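Local atomic coordinates of 70 kDa protein (Xanthomonas sp., PDB entry 4B2N), a protein that acts as a dihaem c-type cytochrome that oxygenates and cleaves rubber (latex) processively, and is probably related to the bacterial cytochrome c peroxidases. Residues A[257-261]-A[262-266]; A[313-316]-A[317-321]; A[322-325]-A[326-330]; A[331-334]-A[335-339]. All coordinates share one frame; numbering follows the deposited sequence.

Interaction 1: A[257-261]-A[262-266]; sequences LLPAL and FDMET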
# COMPACT_ATOMS: atom_id res chain seq x y z
N LEU A 257 8.77 -12.09 5.93
CA LEU A 257 10.26 -12.20 6.02
C LEU A 257 10.88 -11.72 7.34
O LEU A 257 11.90 -12.24 7.78
CB LEU A 257 10.98 -11.48 4.84
CG LEU A 257 12.51 -11.44 4.93
CD1 LEU A 257 12.99 -12.87 4.65
CD2 LEU A 257 13.24 -10.50 3.98
N LEU A 258 10.37 -10.60 7.86
CA LEU A 258 10.79 -10.00 9.14
C LEU A 258 11.32 -10.99 10.21
O LEU A 258 12.48 -10.83 10.70
CB LEU A 258 9.63 -9.09 9.71
CG LEU A 258 9.29 -7.83 8.89
CD1 LEU A 258 8.14 -7.11 9.53
CD2 LEU A 258 10.51 -6.89 8.81
N PRO A 259 10.53 -12.00 10.61
CA PRO A 259 11.08 -12.80 11.74
C PRO A 259 12.24 -13.70 11.39
O PRO A 259 12.92 -14.17 12.32
CB PRO A 259 9.89 -13.63 12.21
CG PRO A 259 8.94 -13.65 11.05
CD PRO A 259 9.10 -12.31 10.38
N ALA A 260 12.48 -13.90 10.09
CA ALA A 260 13.67 -14.64 9.64
C ALA A 260 14.95 -13.91 9.91
O ALA A 260 15.92 -14.54 10.20
CB ALA A 260 13.59 -14.94 8.14
N LEU A 261 14.96 -12.57 9.79
CA LEU A 261 16.20 -11.80 9.78
C LEU A 261 16.37 -11.10 11.12
O LEU A 261 17.49 -10.99 11.60
CB LEU A 261 16.13 -10.74 8.69
CG LEU A 261 16.74 -11.03 7.29
CD1 LEU A 261 16.60 -12.48 6.87
CD2 LEU A 261 16.10 -10.08 6.24
N PHE A 262 15.24 -10.70 11.74
CA PHE A 262 15.31 -9.69 12.83
C PHE A 262 14.72 -10.26 14.08
O PHE A 262 13.71 -10.91 14.03
CB PHE A 262 14.51 -8.41 12.50
CG PHE A 262 15.04 -7.70 11.27
CD1 PHE A 262 16.22 -7.03 11.32
CD2 PHE A 262 14.36 -7.81 10.05
CE1 PHE A 262 16.75 -6.41 10.19
CE2 PHE A 262 14.89 -7.24 8.87
CZ PHE A 262 16.07 -6.50 8.96
N ASP A 263 15.36 -9.98 15.18
CA ASP A 263 14.82 -10.31 16.49
C ASP A 263 13.49 -9.54 16.62
O ASP A 263 13.40 -8.33 16.37
CB ASP A 263 15.87 -9.86 17.53
CG ASP A 263 15.44 -10.15 18.96
OD1 ASP A 263 14.36 -9.67 19.36
OD2 ASP A 263 16.17 -10.86 19.73
N MET A 264 12.44 -10.25 16.95
CA MET A 264 11.13 -9.67 16.93
C MET A 264 10.80 -8.84 18.16
O MET A 264 9.73 -8.28 18.22
CB MET A 264 10.15 -10.82 16.83
CG MET A 264 10.35 -11.52 15.47
SD MET A 264 9.62 -10.60 14.09
CE MET A 264 7.86 -10.85 14.47
N GLU A 265 11.73 -8.79 19.13
CA GLU A 265 11.58 -7.95 20.31
C GLU A 265 12.47 -6.72 20.26
O GLU A 265 12.11 -5.68 20.83
CB GLU A 265 11.90 -8.75 21.55
CG GLU A 265 10.90 -9.87 21.86
CD GLU A 265 11.38 -10.61 23.09
OE1 GLU A 265 12.17 -11.58 22.99
OE2 GLU A 265 11.03 -10.18 24.18
N THR A 266 13.63 -6.82 19.59
CA THR A 266 14.61 -5.75 19.67
C THR A 266 14.93 -5.13 18.30
O THR A 266 15.44 -4.04 18.26
CB THR A 266 15.94 -6.25 20.26
OG1 THR A 266 16.60 -7.09 19.30
CG2 THR A 266 15.66 -7.04 21.57
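The ring of Phe262 carries Leu261 CB over one face, a CH-pi contact in which that carbon lies 3.9 Å from the ring centroid and 23° off its normal, displaced toward the rim beside Phe262 CD2 and CE2. Phe262 CD2 also meets Leu258 CD2 at 4.1 Å, while Leu258 O stands oblique to the ring. Together these residues form the C-terminal end of helix 253-261 and the turn into the loop that follows. The last turn is irregular: Pro259 has no N-H to give, and Ala260 N turns to Leu257 O, three residues back, instead of to the oxygen four back; the helix is kinked here. Leu258 O collects two donors, Phe262 N at 3.0 Å, almost in line with the carbonyl, and Leu261 N at 3.2 Å. Phe262 CG sits anti to its carbonyl carbon (chi1 -61°), which brings the ring against Leu261 CB and Leu258 CD2. Met264 returns to the same turn from further along, its chain bent at chi2 and chi3 so that the sulfur lies over one face of the proline ring; Met264 CE rests against Pro259 CB. Side chains of helix 599-607 pack on Leu257 and Leu261. Beyond the turn the buried carboxylate of Asp263 is used from both oxygens: OD2 takes a salt bridge from Arg473 and a hydrogen bond from Ser470, and OD1 closes an Asx turn with Glu265 N at 2.8 Å and also receives Thr266 N from above the carboxylate plane. Closest of all in the Met264 contact, SD approaches Pro259 CA to 3.5 Å.

Interaction 2: A[313-316]-A[317-321]; sequences SEMA and FGVAN. With HEC (heme c), chain C.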
# COMPACT_ATOMS: atom_id res chain seq x y z
N SER A 313 3.70 -1.05 11.58
CA SER A 313 3.51 -1.54 10.20
C SER A 313 4.06 -0.54 9.15
O SER A 313 4.72 -0.93 8.15
CB SER A 313 2.04 -1.83 9.95
OG SER A 313 1.27 -0.66 10.20
N GLU A 314 3.85 0.77 9.39
CA GLU A 314 4.27 1.77 8.40
C GLU A 314 5.78 1.79 8.36
O GLU A 314 6.41 2.14 7.35
CB GLU A 314 3.75 3.16 8.83
CG GLU A 314 2.22 3.22 8.85
CD GLU A 314 1.66 4.62 9.05
OE1 GLU A 314 2.47 5.60 9.10
OE2 GLU A 314 0.40 4.70 9.19
N MET A 315 6.36 1.39 9.49
CA MET A 315 7.82 1.34 9.63
C MET A 315 8.57 0.21 8.97
O MET A 315 9.81 0.30 8.84
CB MET A 315 8.21 1.39 11.10
CG MET A 315 8.05 2.75 11.78
SD MET A 315 8.05 2.58 13.59
CE MET A 315 9.77 2.36 13.85
N ALA A 316 7.86 -0.81 8.47
CA ALA A 316 8.50 -2.04 7.98
C ALA A 316 9.75 -1.76 7.08
O ALA A 316 10.85 -2.31 7.32
CB ALA A 316 7.50 -2.88 7.22
N PHE A 317 9.59 -0.92 6.05
CA PHE A 317 10.74 -0.78 5.10
C PHE A 317 11.90 -0.04 5.72
O PHE A 317 13.07 -0.16 5.27
CB PHE A 317 10.29 -0.10 3.81
CG PHE A 317 9.62 -1.04 2.85
CD1 PHE A 317 10.35 -2.01 2.18
CD2 PHE A 317 8.24 -0.97 2.65
CE1 PHE A 317 9.70 -2.89 1.27
CE2 PHE A 317 7.60 -1.81 1.75
CZ PHE A 317 8.33 -2.78 1.07
N GLY A 318 11.61 0.75 6.73
CA GLY A 318 12.73 1.46 7.39
C GLY A 318 13.48 0.55 8.34
O GLY A 318 14.68 0.63 8.50
N VAL A 319 12.72 -0.30 9.01
CA VAL A 319 13.28 -1.31 9.94
C VAL A 319 14.06 -2.29 9.10
O VAL A 319 15.15 -2.72 9.50
CB VAL A 319 12.13 -2.09 10.69
CG1 VAL A 319 12.71 -3.29 11.43
CG2 VAL A 319 11.39 -1.16 11.63
N ALA A 320 13.52 -2.66 7.93
CA ALA A 320 14.19 -3.76 7.21
C ALA A 320 15.45 -3.32 6.52
O ALA A 320 16.11 -4.11 5.93
CB ALA A 320 13.26 -4.44 6.19
N ASN A 321 15.88 -2.11 6.74
CA ASN A 321 17.14 -1.63 6.17
C ASN A 321 18.34 -2.24 6.90
O ASN A 321 18.41 -2.19 8.10
CB ASN A 321 17.15 -0.10 6.34
CG ASN A 321 18.40 0.56 5.79
OD1 ASN A 321 19.50 0.07 5.92
ND2 ASN A 321 18.20 1.69 5.13
FE HEC C . 3.39 0.83 1.87
CHA HEC C . 0.38 -0.61 2.88
CHB HEC C . 3.11 3.24 4.41
CHC HEC C . 6.72 1.89 1.39
CHD HEC C . 3.43 -1.04 -0.93
NA HEC C . 2.13 1.22 3.30
C1A HEC C . 0.84 0.63 3.48
C2A HEC C . 0.01 1.35 4.43
C3A HEC C . 0.77 2.47 4.91
C4A HEC C . 2.04 2.36 4.18
CMA HEC C . 0.31 3.55 5.87
CAA HEC C . -1.44 1.04 4.90
CBA HEC C . -2.36 1.56 3.80
CGA HEC C . -3.81 1.17 4.02
O1A HEC C . -4.14 -0.02 4.35
O2A HEC C . -4.61 2.07 3.76
NB HEC C . 4.63 2.17 2.79
C1B HEC C . 4.35 3.10 3.70
C2B HEC C . 5.46 3.96 4.10
C3B HEC C . 6.51 3.56 3.24
C4B HEC C . 5.90 2.51 2.43
CMB HEC C . 5.34 4.98 5.16
CAB HEC C . 7.94 4.02 3.18
CBB HEC C . 8.70 3.76 4.36
NC HEC C . 4.84 0.57 0.54
C1C HEC C . 6.15 0.99 0.42
C2C HEC C . 6.81 0.53 -0.83
C3C HEC C . 5.82 -0.36 -1.47
C4C HEC C . 4.64 -0.31 -0.60
CMC HEC C . 8.25 0.87 -1.20
CAC HEC C . 5.95 -1.16 -2.73
CBC HEC C . 7.16 -1.82 -2.96
ND HEC C . 2.12 -0.59 1.14
C1D HEC C . 2.31 -1.23 -0.01
C2D HEC C . 1.27 -2.16 -0.33
C3D HEC C . 0.40 -2.04 0.79
C4D HEC C . 1.03 -1.05 1.66
CMD HEC C . 1.08 -3.06 -1.50
CAD HEC C . -0.80 -2.90 1.01
CBD HEC C . -0.09 -4.19 1.57
CGD HEC C . -1.11 -5.29 1.76
O1D HEC C . -1.20 -6.23 0.94
O2D HEC C . -1.92 -5.13 2.74
O HOH W 1 7.06 0.28 5.29
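Met315 and Val319 meet one turn apart on helix 312-319, the Met315 CB to Val319 CG2 distance being 4.1 Å. This flank is a fairly loose apolar touch, whereas the backbone between them is tight: Met315 O receives Val319 N at 3.0 Å, with Gly318 N adding a weak second bond. Ala320 N then closes on Ala316 O at 2.8 Å, and Ala320 CB presses on the same oxygen as the helix ends. The side facing the haem is closely packed in one place and hydrated in another. Phe317 CE2 comes within 3.4 Å of HEC C1C, and the haem methyl CMC lies over one face of the ring, toward its rim; chi1 of -81° keeps CG beside the backbone N and turns the ring to the porphyrin. Beside it a water bridges the interrupted helix, donating a hydrogen bond to Glu314 O and accepting one from Phe317 N, both at 2.9 Å. Glu314, extended beyond CG, passes the haem methyl at the periphery, OE2 3.5 Å from HEC CMA, and makes a weak hydrogen bond to Asn340. Met315 points instead toward helix 333-345 and Trp449. A kinked helix that sets Phe317 over one face of a c-type haem and Glu314 at its edge forms this part of the haem pocket.

Interaction 3: A[322-325]-A[326-330]; sequences IFRD and ANARR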
# COMPACT_ATOMS: atom_id res chain seq x y z
N ILE A 322 19.30 -2.79 6.16
CA ILE A 322 20.31 -3.65 6.71
C ILE A 322 21.41 -2.85 7.33
O ILE A 322 22.26 -3.38 8.10
CB ILE A 322 20.82 -4.62 5.60
CG1 ILE A 322 20.67 -6.01 6.11
CG2 ILE A 322 22.15 -4.21 4.95
CD1 ILE A 322 19.20 -6.34 6.27
N PHE A 323 21.41 -1.57 7.02
CA PHE A 323 22.48 -0.72 7.53
C PHE A 323 22.19 -0.14 8.93
O PHE A 323 23.10 0.38 9.55
CB PHE A 323 22.78 0.38 6.51
CG PHE A 323 23.28 -0.14 5.18
CD1 PHE A 323 24.39 -1.02 5.12
CD2 PHE A 323 22.69 0.30 3.98
CE1 PHE A 323 24.88 -1.47 3.91
CE2 PHE A 323 23.21 -0.14 2.73
CZ PHE A 323 24.29 -1.04 2.70
N ARG A 324 20.95 -0.22 9.43
CA ARG A 324 20.64 0.39 10.75
C ARG A 324 20.94 -0.60 11.83
O ARG A 324 20.93 -1.78 11.55
CB ARG A 324 19.14 0.66 10.86
CG ARG A 324 18.66 1.67 9.85
CD ARG A 324 17.45 2.43 10.35
NE ARG A 324 17.45 3.67 9.58
CZ ARG A 324 16.93 3.80 8.38
NH1 ARG A 324 16.25 2.78 7.78
NH2 ARG A 324 17.07 4.98 7.79
N ASP A 325 21.21 -0.15 13.07
CA ASP A 325 21.26 -1.07 14.19
C ASP A 325 19.87 -1.13 14.90
O ASP A 325 18.95 -0.43 14.48
CB ASP A 325 22.44 -0.79 15.15
CG ASP A 325 22.25 0.48 15.93
OD1 ASP A 325 21.27 1.25 15.74
OD2 ASP A 325 23.11 0.72 16.80
N ALA A 326 19.69 -2.00 15.90
CA ALA A 326 18.37 -2.18 16.54
C ALA A 326 17.87 -0.84 17.08
O ALA A 326 16.74 -0.49 16.90
CB ALA A 326 18.44 -3.22 17.67
N ASN A 327 18.75 -0.08 17.75
CA ASN A 327 18.37 1.23 18.31
C ASN A 327 17.84 2.19 17.24
O ASN A 327 16.80 2.79 17.44
CB ASN A 327 19.56 1.82 19.09
CG ASN A 327 19.24 3.13 19.80
OD1 ASN A 327 18.57 3.16 20.83
ND2 ASN A 327 19.82 4.23 19.30
N ALA A 328 18.55 2.30 16.12
CA ALA A 328 18.15 3.17 15.04
C ALA A 328 16.82 2.66 14.49
O ALA A 328 15.95 3.48 14.16
CB ALA A 328 19.18 3.17 13.90
N ARG A 329 16.68 1.34 14.32
CA ARG A 329 15.41 0.85 13.69
C ARG A 329 14.25 1.22 14.59
O ARG A 329 13.35 1.89 14.13
CB ARG A 329 15.39 -0.65 13.45
CG ARG A 329 16.41 -1.19 12.48
CD ARG A 329 16.38 -2.69 12.38
NE ARG A 329 17.23 -3.02 11.25
CZ ARG A 329 18.40 -3.65 11.39
NH1 ARG A 329 18.83 -4.02 12.58
NH2 ARG A 329 19.18 -3.85 10.34
N ARG A 330 14.28 0.81 15.85
CA ARG A 330 13.19 1.20 16.80
C ARG A 330 13.02 2.73 16.86
O ARG A 330 11.91 3.24 17.01
CB ARG A 330 13.51 0.69 18.23
CG ARG A 330 13.42 -0.82 18.34
CD ARG A 330 13.41 -1.28 19.77
NE ARG A 330 14.44 -0.68 20.61
CZ ARG A 330 15.54 -1.30 21.03
NH1 ARG A 330 15.80 -2.53 20.64
NH2 ARG A 330 16.39 -0.68 21.87
O HOH W 2 21.82 -4.33 10.86
O HOH W 3 21.57 3.78 16.49
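Asp325 OD1 is gripped by Ala328 N at 2.9 Å, nearly straight (163°), and by a water at 2.7 Å that also reaches Asn327 ND2 weakly. This is the N-cap bond of helix 326-331. Asp325 CG lies between its own N and carbonyl carbon (chi1 70°), a torsion that turns the carboxylate back over the first turn, where Ala328 CB lies 3.4 Å from OD1. Asp325 O starts the helical series, accepting from Arg329 N at 2.9 Å. On the buried side Arg329 runs extended past Arg324, its CG 3.7 Å from Arg324 CB, and lays its guanidinium under the Arg324 carbonyl, which sits over one face; Ile322 CA meets the edge. A second water accepts from Arg329 NH2 at 2.7 Å and donates to Ile322 O and Arg324 O, tying two loop carbonyls to the arginine. Both guanidinium groups have partners beyond the turn: Arg324 makes a salt bridge with Asp179 and bonds the carbonyls of Gly318, Phe107 and Gln106, while Arg329 bonds those of Val319, Asn321 and Leu267. The turn thus joins the end of helix 312-319 to the start of helix 326-331.

Interaction 4: A[331-334]-A[335-339]; sequences GLED and EFEDI. With HEC (heme c), chain C.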
# COMPACT_ATOMS: atom_id res chain seq x y z
N GLY A 331 14.14 3.44 16.77
CA GLY A 331 14.15 4.92 16.93
C GLY A 331 13.64 5.71 15.72
O GLY A 331 13.51 6.92 15.81
N LEU A 332 13.25 5.02 14.63
CA LEU A 332 12.48 5.63 13.55
C LEU A 332 11.06 5.98 13.95
O LEU A 332 10.38 6.68 13.21
CB LEU A 332 12.35 4.72 12.30
CG LEU A 332 13.72 4.50 11.66
CD1 LEU A 332 13.67 3.38 10.64
CD2 LEU A 332 14.16 5.72 10.88
N GLU A 333 10.61 5.48 15.10
CA GLU A 333 9.20 5.65 15.49
C GLU A 333 8.67 7.11 15.49
O GLU A 333 7.58 7.33 14.96
CB GLU A 333 8.92 4.97 16.86
CG GLU A 333 7.41 4.90 17.15
CD GLU A 333 7.13 3.98 18.36
OE1 GLU A 333 7.46 2.77 18.26
OE2 GLU A 333 6.64 4.50 19.41
N ASP A 334 9.37 8.07 16.10
CA ASP A 334 8.91 9.48 16.08
C ASP A 334 8.71 9.95 14.61
O ASP A 334 7.70 10.61 14.29
CB ASP A 334 9.89 10.47 16.80
CG ASP A 334 10.06 10.21 18.29
OD1 ASP A 334 9.35 9.37 18.87
OD2 ASP A 334 10.90 10.90 18.91
N GLU A 335 9.68 9.63 13.73
CA GLU A 335 9.58 10.05 12.33
C GLU A 335 8.36 9.46 11.64
O GLU A 335 7.64 10.12 10.84
CB GLU A 335 10.86 9.67 11.60
CG GLU A 335 11.96 10.63 11.99
CD GLU A 335 13.32 10.22 11.40
OE1 GLU A 335 13.80 9.11 11.67
OE2 GLU A 335 13.93 11.06 10.71
N PHE A 336 8.05 8.24 12.05
CA PHE A 336 6.88 7.58 11.46
C PHE A 336 5.53 8.01 11.98
O PHE A 336 4.52 8.04 11.25
CB PHE A 336 7.12 6.10 11.44
CG PHE A 336 7.92 5.69 10.23
CD1 PHE A 336 9.33 5.89 10.19
CD2 PHE A 336 7.30 5.08 9.13
CE1 PHE A 336 10.07 5.54 9.03
CE2 PHE A 336 8.04 4.71 7.98
CZ PHE A 336 9.39 4.97 7.91
N GLU A 337 5.47 8.40 13.23
CA GLU A 337 4.26 9.06 13.77
C GLU A 337 4.02 10.40 12.96
O GLU A 337 2.93 10.73 12.62
CB GLU A 337 4.51 9.41 15.27
CG GLU A 337 4.54 8.19 16.16
CD GLU A 337 3.16 7.55 16.39
OE1 GLU A 337 2.11 7.98 15.82
OE2 GLU A 337 3.10 6.60 17.21
N ASP A 338 5.07 11.11 12.60
CA ASP A 338 4.93 12.33 11.79
C ASP A 338 4.51 11.97 10.35
O ASP A 338 3.60 12.59 9.80
CB ASP A 338 6.28 13.09 11.74
CG ASP A 338 6.63 13.84 13.05
OD1 ASP A 338 5.73 14.11 13.87
OD2 ASP A 338 7.85 14.19 13.24
N ILE A 339 5.12 10.93 9.75
CA ILE A 339 4.64 10.42 8.46
C ILE A 339 3.13 10.08 8.54
O ILE A 339 2.35 10.52 7.72
CB ILE A 339 5.51 9.24 7.89
CG1 ILE A 339 6.98 9.72 7.55
CG2 ILE A 339 4.70 8.54 6.77
CD1 ILE A 339 7.96 8.57 7.36
FE HEC C . 3.39 0.83 1.87
CHA HEC C . 0.38 -0.61 2.88
CHB HEC C . 3.11 3.24 4.41
CHC HEC C . 6.72 1.89 1.39
CHD HEC C . 3.43 -1.04 -0.93
NA HEC C . 2.13 1.22 3.30
C1A HEC C . 0.84 0.63 3.48
C2A HEC C . 0.01 1.35 4.43
C3A HEC C . 0.77 2.47 4.91
C4A HEC C . 2.04 2.36 4.18
CMA HEC C . 0.31 3.55 5.87
CAA HEC C . -1.44 1.04 4.90
CBA HEC C . -2.36 1.56 3.80
CGA HEC C . -3.81 1.17 4.02
O1A HEC C . -4.14 -0.02 4.35
O2A HEC C . -4.61 2.07 3.76
NB HEC C . 4.63 2.17 2.79
C1B HEC C . 4.35 3.10 3.70
C2B HEC C . 5.46 3.96 4.10
C3B HEC C . 6.51 3.56 3.24
C4B HEC C . 5.90 2.51 2.43
CMB HEC C . 5.34 4.98 5.16
CAB HEC C . 7.94 4.02 3.18
CBB HEC C . 8.70 3.76 4.36
NC HEC C . 4.84 0.57 0.54
C1C HEC C . 6.15 0.99 0.42
C2C HEC C . 6.81 0.53 -0.83
C3C HEC C . 5.82 -0.36 -1.47
C4C HEC C . 4.64 -0.31 -0.60
CMC HEC C . 8.25 0.87 -1.20
CAC HEC C . 5.95 -1.16 -2.73
CBC HEC C . 7.16 -1.82 -2.96
ND HEC C . 2.12 -0.59 1.14
C1D HEC C . 2.31 -1.23 -0.01
C2D HEC C . 1.27 -2.16 -0.33
C3D HEC C . 0.40 -2.04 0.79
C4D HEC C . 1.03 -1.05 1.66
CMD HEC C . 1.08 -3.06 -1.50
CAD HEC C . -0.80 -2.90 1.01
CBD HEC C . -0.09 -4.19 1.57
CGD HEC C . -1.11 -5.29 1.76
O1D HEC C . -1.20 -6.23 0.94
O2D HEC C . -1.92 -5.13 2.74
O HOH W 4 4.94 6.44 19.14
O HOH W 5 6.54 12.34 16.24
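Glu333 and Glu337 share a water, which lies 2.6 Å from Glu333 OE2 and 2.7 Å from Glu337 OE2, within hydrogen-bonding distance of both though it has more acceptors in reach than protons to give; it sits between two carboxylates that would otherwise probably repel. Glu333 OE1 is held by His312. A second water donates to Asp334 O and, weakly, to Asp338 OD1; the Asp338 carboxylate has stronger partners in Ser94 and Arg97. The backbone series behind these side chains is that of a regular alpha helix, 333-345: Glu337 N to Glu333 O is 2.9 Å, Phe336 N to Leu332 O 3.0 Å, and the longer Asp338 N to Asp334 O approaches tilted 22° from the carbonyl plane. Glu335, extended beyond CG and salt-bridged to Arg105, lays OE1 3.5 Å from Leu332 CD2. Inward, Phe336 uses its ring in several ways. Ile339 CD1 lies over the centre of one face, Leu332 O lies in the ring plane at the edge near CD1, and Leu332 CB touches that same CD1 at 3.9 Å. Phe107 meets the ring edge-to-face. The ring is placed between Leu332 and the haem, whose CBB also lies at the edge, in plane, 3.8 Å from Phe336 CE2. Both Phe336 and Ile339 belong to the haem pocket; Ile339 CG2 meets the haem methyl CMB at 4.0 Å.

Along the chain the four contacts come in series: interaction 1 at the end of helix 253-261, then interactions 2, 3 and 4 on the successive helices 312-319, 326-331 and 333-345. Centres of neighbours in this order lie about 10 to 13 Å apart, and those of interactions 1 and 4 about 19 Å, with nearest atoms about 8 Å apart and no touch. Phe262 of interaction 1 reaches Ala320 of interaction 2 and Arg329 of interaction 3. Interactions 2 and 4 both touch the same haem and pack Met315 on Phe336. The group therefore builds part of one haem's wall, with interactions 1 and 3 behind it.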